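PDB 3HHH: transcriptional regulator, PadR family from Enterococcus faecalis, which probably binds DNA through a winged helix-turn-helix domain and regulates transcription, as other members of the PadR family do. Local coordinates for residues L19-E31 with R75-L88. Numbering follows the deposited sequence.
Sequences LAIIQRKETYGYE and RKFYRLTSSGEAEL. With SO4 (sulfate ion), chain E.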
ATOM      1  N   LEU B  19       7.711  11.914   0.010  1.00 16.12           N
ATOM      2  CA  LEU B  19       9.154  12.088  -0.124  1.00 16.38           C
ATOM      3  C   LEU B  19       9.498  12.462  -1.568  1.00 16.83           C
ATOM      4  O   LEU B  19      10.255  13.407  -1.808  1.00 16.97           O
ATOM      5  CB  LEU B  19       9.911  10.821   0.291  1.00 16.21           C
ATOM      6  CG  LEU B  19       9.923  10.446   1.777  1.00 15.79           C
ATOM      7  CD1 LEU B  19      10.813   9.226   1.997  1.00 15.45           C
ATOM      8  CD2 LEU B  19      10.386  11.600   2.647  1.00 14.80           C
ATOM      9  N   ALA B  20       8.909  11.729  -2.515  1.00 17.13           N
ATOM     10  CA  ALA B  20       9.111  11.962  -3.945  1.00 17.32           C
ATOM     11  C   ALA B  20       8.828  13.405  -4.341  1.00 17.68           C
ATOM     12  O   ALA B  20       9.651  14.042  -5.006  1.00 17.70           O
ATOM     13  CB  ALA B  20       8.235  11.021  -4.758  1.00 17.22           C
ATOM     14  N   ILE B  21       7.668  13.914  -3.928  1.00 18.04           N
ATOM     15  CA  ILE B  21       7.266  15.286  -4.251  1.00 18.42           C
ATOM     16  C   ILE B  21       8.247  16.315  -3.681  1.00 18.93           C
ATOM     17  O   ILE B  21       8.641  17.251  -4.377  1.00 18.93           O
ATOM     18  CB  ILE B  21       5.842  15.597  -3.749  1.00 18.36           C
ATOM     19  CG1 ILE B  21       4.810  14.798  -4.547  1.00 18.24           C
ATOM     20  CG2 ILE B  21       5.536  17.081  -3.877  1.00 18.21           C
ATOM     21  CD1 ILE B  21       3.449  14.726  -3.880  1.00 17.51           C
ATOM     22  N   ILE B  22       8.651  16.127  -2.429  1.00 19.59           N
ATOM     23  CA  ILE B  22       9.603  17.034  -1.778  1.00 20.21           C
ATOM     24  C   ILE B  22      10.976  17.034  -2.484  1.00 21.04           C
ATOM     25  O   ILE B  22      11.617  18.086  -2.607  1.00 20.96           O
ATOM     26  CB  ILE B  22       9.776  16.690  -0.274  1.00 20.16           C
ATOM     27  CG1 ILE B  22       8.456  16.893   0.491  1.00 20.11           C
ATOM     28  CG2 ILE B  22      10.851  17.548   0.356  1.00 19.69           C
ATOM     29  CD1 ILE B  22       8.439  16.259   1.881  1.00 19.43           C
ATOM     30  N   GLN B  23      11.413  15.863  -2.953  1.00 22.00           N
ATOM     31  CA  GLN B  23      12.682  15.742  -3.690  1.00 22.86           C
ATOM     32  C   GLN B  23      12.710  16.621  -4.937  1.00 23.65           C
ATOM     33  O   GLN B  23      13.728  17.226  -5.261  1.00 23.62           O
ATOM     34  CB  GLN B  23      12.922  14.294  -4.124  1.00 22.92           C
ATOM     35  CG  GLN B  23      14.361  14.006  -4.566  1.00 23.08           C
ATOM     36  CD  GLN B  23      14.477  12.766  -5.439  1.00 23.25           C
ATOM     37  OE1 GLN B  23      13.665  12.546  -6.340  1.00 23.43           O
ATOM     38  NE2 GLN B  23      15.496  11.954  -5.181  1.00 22.97           N
ATOM     39  N   ARG B  24      11.577  16.674  -5.630  1.00 24.71           N
ATOM     40  CA  ARG B  24      11.467  17.376  -6.902  1.00 25.55           C
ATOM     41  C   ARG B  24      11.524  18.888  -6.698  1.00 26.25           C
ATOM     42  O   ARG B  24      12.216  19.594  -7.436  1.00 26.50           O
ATOM     43  CB  ARG B  24      10.154  16.997  -7.590  1.00 25.61           C
ATOM     44  CG  ARG B  24      10.303  16.519  -9.024  1.00 26.27           C
ATOM     45  CD  ARG B  24       8.942  16.414  -9.700  1.00 27.40           C
ATOM     46  NE  ARG B  24       7.997  15.612  -8.912  1.00 28.49           N
ATOM     47  CZ  ARG B  24       6.693  15.487  -9.167  1.00 28.74           C
ATOM     48  NH1 ARG B  24       6.132  16.100 -10.209  1.00 28.88           N
ATOM     49  NH2 ARG B  24       5.943  14.730  -8.373  1.00 28.83           N
ATOM     50  N   LYS B  25      10.794  19.372  -5.694  1.00 27.05           N
ATOM     51  CA  LYS B  25      10.696  20.804  -5.413  1.00 27.62           C
ATOM     52  C   LYS B  25      10.490  21.065  -3.916  1.00 27.99           C
ATOM     53  O   LYS B  25       9.737  20.345  -3.253  1.00 28.01           O
ATOM     54  CB  LYS B  25       9.526  21.402  -6.202  1.00 27.71           C
ATOM     55  CG  LYS B  25       9.531  22.932  -6.293  1.00 28.31           C
ATOM     56  CD  LYS B  25       8.148  23.472  -6.654  1.00 28.83           C
ATOM     57  CE  LYS B  25       8.188  24.959  -6.976  1.00 29.18           C
ATOM     58  NZ  LYS B  25       6.858  25.468  -7.434  1.00 29.51           N
ATOM     59  N   GLU B  26      11.155  22.097  -3.394  1.00 28.43           N
ATOM     60  CA  GLU B  26      10.899  22.568  -2.029  1.00 28.72           C
ATOM     61  C   GLU B  26       9.441  23.012  -1.942  1.00 28.86           C
ATOM     62  O   GLU B  26       8.943  23.696  -2.842  1.00 28.92           O
ATOM     63  CB  GLU B  26      11.826  23.728  -1.656  1.00 28.82           C
ATOM     64  CG  GLU B  26      11.881  24.013  -0.155  1.00 29.15           C
ATOM     65  CD  GLU B  26      12.451  25.380   0.189  1.00 29.60           C
ATOM     66  OE1 GLU B  26      13.079  25.499   1.263  1.00 29.80           O
ATOM     67  OE2 GLU B  26      12.268  26.335  -0.597  1.00 29.94           O
ATOM     68  N   THR B  27       8.763  22.634  -0.863  1.00 28.93           N
ATOM     69  CA  THR B  27       7.305  22.656  -0.861  1.00 28.99           C
ATOM     70  C   THR B  27       6.685  22.692   0.537  1.00 28.93           C
ATOM     71  O   THR B  27       7.371  22.484   1.537  1.00 28.93           O
ATOM     72  CB  THR B  27       6.783  21.400  -1.593  1.00 29.06           C
ATOM     73  OG1 THR B  27       5.364  21.477  -1.764  1.00 29.49           O
ATOM     74  CG2 THR B  27       7.144  20.143  -0.811  1.00 29.05           C
ATOM     75  N   TYR B  28       5.378  22.944   0.583  1.00 28.80           N
ATOM     76  CA  TYR B  28       4.614  22.927   1.832  1.00 28.82           C
ATOM     77  C   TYR B  28       3.279  22.191   1.647  1.00 28.75           C
ATOM     78  O   TYR B  28       2.781  22.057   0.527  1.00 28.69           O
ATOM     79  CB  TYR B  28       4.372  24.353   2.334  1.00 28.81           C
ATOM     80  CG  TYR B  28       3.540  25.184   1.393  1.00 29.14           C
ATOM     81  CD1 TYR B  28       4.113  25.775   0.274  1.00 29.35           C
ATOM     82  CD2 TYR B  28       2.176  25.373   1.611  1.00 29.50           C
ATOM     83  CE1 TYR B  28       3.361  26.536  -0.599  1.00 29.66           C
ATOM     84  CE2 TYR B  28       1.410  26.133   0.737  1.00 29.44           C
ATOM     85  CZ  TYR B  28       2.011  26.710  -0.369  1.00 29.69           C
ATOM     86  OH  TYR B  28       1.274  27.466  -1.251  1.00 30.26           O
ATOM     87  N   GLY B  29       2.710  21.732   2.760  1.00 28.68           N
ATOM     88  CA  GLY B  29       1.491  20.913   2.778  1.00 28.56           C
ATOM     89  C   GLY B  29       0.484  21.118   1.659  1.00 28.50           C
ATOM     90  O   GLY B  29       0.061  20.155   1.021  1.00 28.74           O
ATOM     91  N   TYR B  30       0.089  22.365   1.417  1.00 28.30           N
ATOM     92  CA  TYR B  30      -0.948  22.653   0.424  1.00 28.10           C
ATOM     93  C   TYR B  30      -0.477  22.309  -0.986  1.00 27.67           C
ATOM     94  O   TYR B  30      -1.225  21.717  -1.760  1.00 27.67           O
ATOM     95  CB  TYR B  30      -1.385  24.123   0.485  1.00 28.19           C
ATOM     96  CG  TYR B  30      -2.655  24.418  -0.290  1.00 28.77           C
ATOM     97  CD1 TYR B  30      -2.624  24.614  -1.675  1.00 29.28           C
ATOM     98  CD2 TYR B  30      -3.886  24.498   0.355  1.00 29.22           C
ATOM     99  CE1 TYR B  30      -3.784  24.879  -2.392  1.00 29.38           C
ATOM    100  CE2 TYR B  30      -5.053  24.765  -0.356  1.00 29.48           C
ATOM    101  CZ  TYR B  30      -4.994  24.953  -1.726  1.00 29.63           C
ATOM    102  OH  TYR B  30      -6.146  25.214  -2.431  1.00 30.40           O
ATOM    103  N   GLU B  31       0.754  22.701  -1.315  1.00 27.27           N
ATOM    104  CA  GLU B  31       1.358  22.367  -2.610  1.00 26.91           C
ATOM    105  C   GLU B  31       1.421  20.859  -2.802  1.00 26.50           C
ATOM    106  O   GLU B  31       1.045  20.351  -3.854  1.00 26.47           O
ATOM    107  CB  GLU B  31       2.775  22.939  -2.722  1.00 26.93           C
ATOM    108  CG  GLU B  31       2.853  24.374  -3.208  1.00 27.16           C
ATOM    109  CD  GLU B  31       4.279  24.919  -3.209  1.00 27.33           C
ATOM    110  OE1 GLU B  31       5.169  24.280  -2.610  1.00 27.31           O
ATOM    111  OE2 GLU B  31       4.507  25.999  -3.800  1.00 27.29           O
ATOM    112  N   ARG B  75       5.104  30.146   5.660  1.00 31.54           N
ATOM    113  CA  ARG B  75       4.689  28.763   5.452  1.00 31.40           C
ATOM    114  C   ARG B  75       5.840  27.839   5.794  1.00 31.07           C
ATOM    115  O   ARG B  75       6.999  28.232   5.703  1.00 31.04           O
ATOM    116  CB  ARG B  75       4.259  28.541   4.002  1.00 31.57           C
ATOM    117  CG  ARG B  75       2.812  28.887   3.722  1.00 32.18           C
ATOM    118  CD  ARG B  75       2.568  29.028   2.236  1.00 33.31           C
ATOM    119  NE  ARG B  75       1.162  29.293   1.924  1.00 34.22           N
ATOM    120  CZ  ARG B  75       0.703  29.666   0.727  1.00 34.99           C
ATOM    121  NH1 ARG B  75       1.531  29.826  -0.304  1.00 35.36           N
ATOM    122  NH2 ARG B  75      -0.599  29.877   0.554  1.00 35.30           N
ATOM    123  N   LYS B  76       5.512  26.609   6.177  1.00 30.77           N
ATOM    124  CA  LYS B  76       6.518  25.619   6.546  1.00 30.58           C
ATOM    125  C   LYS B  76       6.941  24.830   5.299  1.00 30.34           C
ATOM    126  O   LYS B  76       6.214  23.958   4.827  1.00 30.30           O
ATOM    127  CB  LYS B  76       5.964  24.700   7.643  1.00 30.59           C
ATOM    128  CG  LYS B  76       7.019  23.957   8.446  1.00 30.51           C
ATOM    129  CD  LYS B  76       6.444  23.443   9.759  1.00 30.64           C
ATOM    130  CE  LYS B  76       7.430  22.544  10.495  1.00 30.69           C
ATOM    131  NZ  LYS B  76       7.112  22.427  11.950  1.00 30.54           N
ATOM    132  N   PHE B  77       8.115  25.167   4.767  1.00 30.13           N
ATOM    133  CA  PHE B  77       8.641  24.550   3.547  1.00 29.90           C
ATOM    134  C   PHE B  77       9.571  23.381   3.872  1.00 29.85           C
ATOM    135  O   PHE B  77      10.296  23.421   4.868  1.00 29.89           O
ATOM    136  CB  PHE B  77       9.391  25.586   2.704  1.00 29.80           C
ATOM    137  CG  PHE B  77       8.491  26.579   2.024  1.00 29.60           C
ATOM    138  CD1 PHE B  77       7.990  26.324   0.757  1.00 29.24           C
ATOM    139  CD2 PHE B  77       8.151  27.770   2.649  1.00 29.85           C
ATOM    140  CE1 PHE B  77       7.162  27.239   0.121  1.00 29.36           C
ATOM    141  CE2 PHE B  77       7.320  28.693   2.020  1.00 29.95           C
ATOM    142  CZ  PHE B  77       6.823  28.423   0.754  1.00 29.87           C
ATOM    143  N   TYR B  78       9.560  22.359   3.015  1.00 29.73           N
ATOM    144  CA  TYR B  78      10.299  21.116   3.263  1.00 29.72           C
ATOM    145  C   TYR B  78      11.344  20.808   2.192  1.00 29.57           C
ATOM    146  O   TYR B  78      11.219  21.228   1.043  1.00 29.56           O
ATOM    147  CB  TYR B  78       9.330  19.932   3.349  1.00 29.77           C
ATOM    148  CG  TYR B  78       8.353  20.008   4.496  1.00 30.12           C
ATOM    149  CD1 TYR B  78       8.620  19.376   5.709  1.00 30.44           C
ATOM    150  CD2 TYR B  78       7.156  20.707   4.368  1.00 30.59           C
ATOM    151  CE1 TYR B  78       7.719  19.443   6.767  1.00 30.59           C
ATOM    152  CE2 TYR B  78       6.249  20.781   5.420  1.00 30.90           C
ATOM    153  CZ  TYR B  78       6.535  20.146   6.614  1.00 30.81           C
ATOM    154  OH  TYR B  78       5.633  20.220   7.651  1.00 31.70           O
ATOM    155  N   ARG B  79      12.367  20.054   2.585  1.00 29.42           N
ATOM    156  CA  ARG B  79      13.361  19.531   1.653  1.00 29.42           C
ATOM    157  C   ARG B  79      13.963  18.246   2.216  1.00 29.23           C
ATOM    158  O   ARG B  79      14.035  18.063   3.432  1.00 29.06           O
ATOM    159  CB  ARG B  79      14.459  20.566   1.371  1.00 29.61           C
ATOM    160  CG  ARG B  79      15.192  21.083   2.609  1.00 30.26           C
ATOM    161  CD  ARG B  79      16.100  22.264   2.280  1.00 31.08           C
ATOM    162  NE  ARG B  79      16.705  22.851   3.484  1.00 32.27           N
ATOM    163  CZ  ARG B  79      16.203  23.869   4.191  1.00 32.52           C
ATOM    164  NH1 ARG B  79      15.062  24.460   3.842  1.00 32.75           N
ATOM    165  NH2 ARG B  79      16.854  24.305   5.268  1.00 32.37           N
ATOM    166  N   LEU B  80      14.380  17.352   1.326  1.00 29.09           N
ATOM    167  CA  LEU B  80      14.926  16.061   1.732  1.00 28.87           C
ATOM    168  C   LEU B  80      16.322  16.195   2.327  1.00 28.75           C
ATOM    169  O   LEU B  80      17.154  16.946   1.823  1.00 28.75           O
ATOM    170  CB  LEU B  80      14.987  15.101   0.542  1.00 28.79           C
ATOM    171  CG  LEU B  80      13.662  14.656  -0.075  1.00 28.69           C
ATOM    172  CD1 LEU B  80      13.928  13.556  -1.087  1.00 27.97           C
ATOM    173  CD2 LEU B  80      12.677  14.182   0.993  1.00 28.42           C
ATOM    174  N   THR B  81      16.564  15.458   3.404  1.00 28.62           N
ATOM    175  CA  THR B  81      17.908  15.285   3.933  1.00 28.48           C
ATOM    176  C   THR B  81      18.604  14.215   3.092  1.00 28.38           C
ATOM    177  O   THR B  81      17.999  13.639   2.189  1.00 28.42           O
ATOM    178  CB  THR B  81      17.870  14.834   5.404  1.00 28.52           C
ATOM    179  OG1 THR B  81      17.137  13.603   5.509  1.00 28.76           O
ATOM    180  CG2 THR B  81      17.200  15.885   6.267  1.00 27.96           C
ATOM    181  N   SER B  82      19.871  13.949   3.387  1.00 28.22           N
ATOM    182  CA  SER B  82      20.589  12.861   2.727  1.00 28.07           C
ATOM    183  C   SER B  82      19.979  11.507   3.097  1.00 28.06           C
ATOM    184  O   SER B  82      19.854  10.621   2.247  1.00 28.03           O
ATOM    185  CB  SER B  82      22.074  12.894   3.095  1.00 27.94           C
ATOM    186  OG  SER B  82      22.697  14.042   2.549  1.00 28.03           O
ATOM    187  N   SER B  83      19.605  11.358   4.367  1.00 28.00           N
ATOM    188  CA  SER B  83      18.950  10.148   4.849  1.00 27.95           C
ATOM    189  C   SER B  83      17.581   9.988   4.195  1.00 28.10           C
ATOM    190  O   SER B  83      17.165   8.876   3.881  1.00 28.25           O
ATOM    191  CB  SER B  83      18.799  10.188   6.372  1.00 27.92           C
ATOM    192  OG  SER B  83      17.925  11.231   6.775  1.00 27.81           O
ATOM    193  N   GLY B  84      16.884  11.106   3.998  1.00 28.15           N
ATOM    194  CA  GLY B  84      15.601  11.101   3.313  1.00 28.16           C
ATOM    195  C   GLY B  84      15.727  10.604   1.891  1.00 28.29           C
ATOM    196  O   GLY B  84      15.018   9.685   1.487  1.00 28.53           O
ATOM    197  N   GLU B  85      16.639  11.211   1.132  1.00 28.33           N
ATOM    198  CA  GLU B  85      16.928  10.781  -0.238  1.00 28.30           C
ATOM    199  C   GLU B  85      17.162   9.265  -0.254  1.00 28.06           C
ATOM    200  O   GLU B  85      16.613   8.551  -1.096  1.00 28.13           O
ATOM    201  CB  GLU B  85      18.151  11.524  -0.796  1.00 28.43           C
ATOM    202  CG  GLU B  85      17.981  13.057  -0.958  1.00 29.41           C
ATOM    203  CD  GLU B  85      17.357  13.499  -2.295  1.00 30.95           C
ATOM    204  OE1 GLU B  85      17.120  12.648  -3.183  1.00 31.83           O
ATOM    205  OE2 GLU B  85      17.107  14.717  -2.458  1.00 31.47           O
ATOM    206  N   ALA B  86      17.955   8.783   0.704  1.00 27.77           N
ATOM    207  CA  ALA B  86      18.219   7.352   0.876  1.00 27.61           C
ATOM    208  C   ALA B  86      16.933   6.542   1.081  1.00 27.57           C
ATOM    209  O   ALA B  86      16.764   5.479   0.477  1.00 27.68           O
ATOM    210  CB  ALA B  86      19.172   7.128   2.048  1.00 27.35           C
ATOM    211  N   GLU B  87      16.041   7.048   1.932  1.00 27.36           N
ATOM    212  CA  GLU B  87      14.751   6.405   2.195  1.00 27.19           C
ATOM    213  C   GLU B  87      13.894   6.341   0.925  1.00 26.98           C
ATOM    214  O   GLU B  87      13.236   5.335   0.666  1.00 26.95           O
ATOM    215  CB  GLU B  87      13.994   7.152   3.305  1.00 27.20           C
ATOM    216  CG  GLU B  87      12.793   6.392   3.895  1.00 27.84           C
ATOM    217  CD  GLU B  87      13.159   5.409   5.017  1.00 28.72           C
ATOM    218  OE1 GLU B  87      14.372   5.195   5.278  1.00 28.43           O
ATOM    219  OE2 GLU B  87      12.220   4.853   5.641  1.00 28.43           O
ATOM    220  N   LEU B  88      13.908   7.418   0.138  1.00 26.78           N
ATOM    221  CA  LEU B  88      13.152   7.473  -1.114  1.00 26.44           C
ATOM    222  C   LEU B  88      13.695   6.455  -2.126  1.00 26.44           C
ATOM    223  O   LEU B  88      12.930   5.707  -2.736  1.00 26.55           O
ATOM    224  CB  LEU B  88      13.182   8.894  -1.694  1.00 26.17           C
ATOM    225  CG  LEU B  88      12.497   9.140  -3.042  1.00 25.62           C
ATOM    226  CD1 LEU B  88      11.047   8.681  -3.021  1.00 25.27           C
ATOM    227  CD2 LEU B  88      12.588  10.615  -3.416  1.00 24.83           C
TER
HETATM  228  S   SO4 E 114       1.740  25.936   6.575  1.00 88.79           S
HETATM  229  O1  SO4 E 114       1.589  27.380   6.435  1.00 88.96           O
HETATM  230  O2  SO4 E 114       2.830  25.632   7.501  1.00 88.55           O
HETATM  231  O3  SO4 E 114       0.488  25.385   7.092  1.00 88.84           O
HETATM  232  O4  SO4 E 114       2.038  25.358   5.265  1.00 88.99           O
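Thr27 and Tyr78 form a single antiparallel, hydrogen-bonded bridge between the 19-31 and 75-88 segments. Tyr78 N donates to Thr27 O at 2.6 Å; the return bond from Thr27 N to Tyr78 O is weak. Helix 19-24 runs nearly perpendicular to strand 75-80, at 95°, and crosses helix 82-88 at an oblique, partly antiparallel angle.

Tyr28 meets two side chains. CD of Arg75 sits over one face of its ring, 3.5 Å from the centroid, and the guanidinium continues across the phenol end with its plane nearly parallel to the ring. The edge of Tyr28 also turns to the face of Phe77 in an offset edge-to-face pair, with planes at 72°. A sulfate, probably from the crystallisation liquor, accepts a hydrogen bond from Lys76 N.

On the side of helix 19-24, Ile22 lays CG2 against the backbone of Arg79 and against CD2 of Leu80. CD1 of Leu80 packs on CB of Gln23. The Gln23 chain is extended, with CG anti to the backbone N (chi1 -165°), and NE2 reaches Glu85 OE1 in a nearly straight bond of 2.7 Å on the syn side of the carboxylate. Leu88 inserts CD1 against Leu19 and Ala20, while its CD2 lies against the Gln23 amide.

Glu26 and Arg79 form a weak salt bridge. Glu26 also has a salt bridge to Lys67 and Arg79 one to Glu65, both on strand 62-69, and these are their stronger partners. That strand pairs with 75-80 to make the wing of a winged helix-turn-helix fold. Helix 46-58 also packs against the contact, with Leu53 touching Ile22 and Tyr78, and Leu56 touching Leu19.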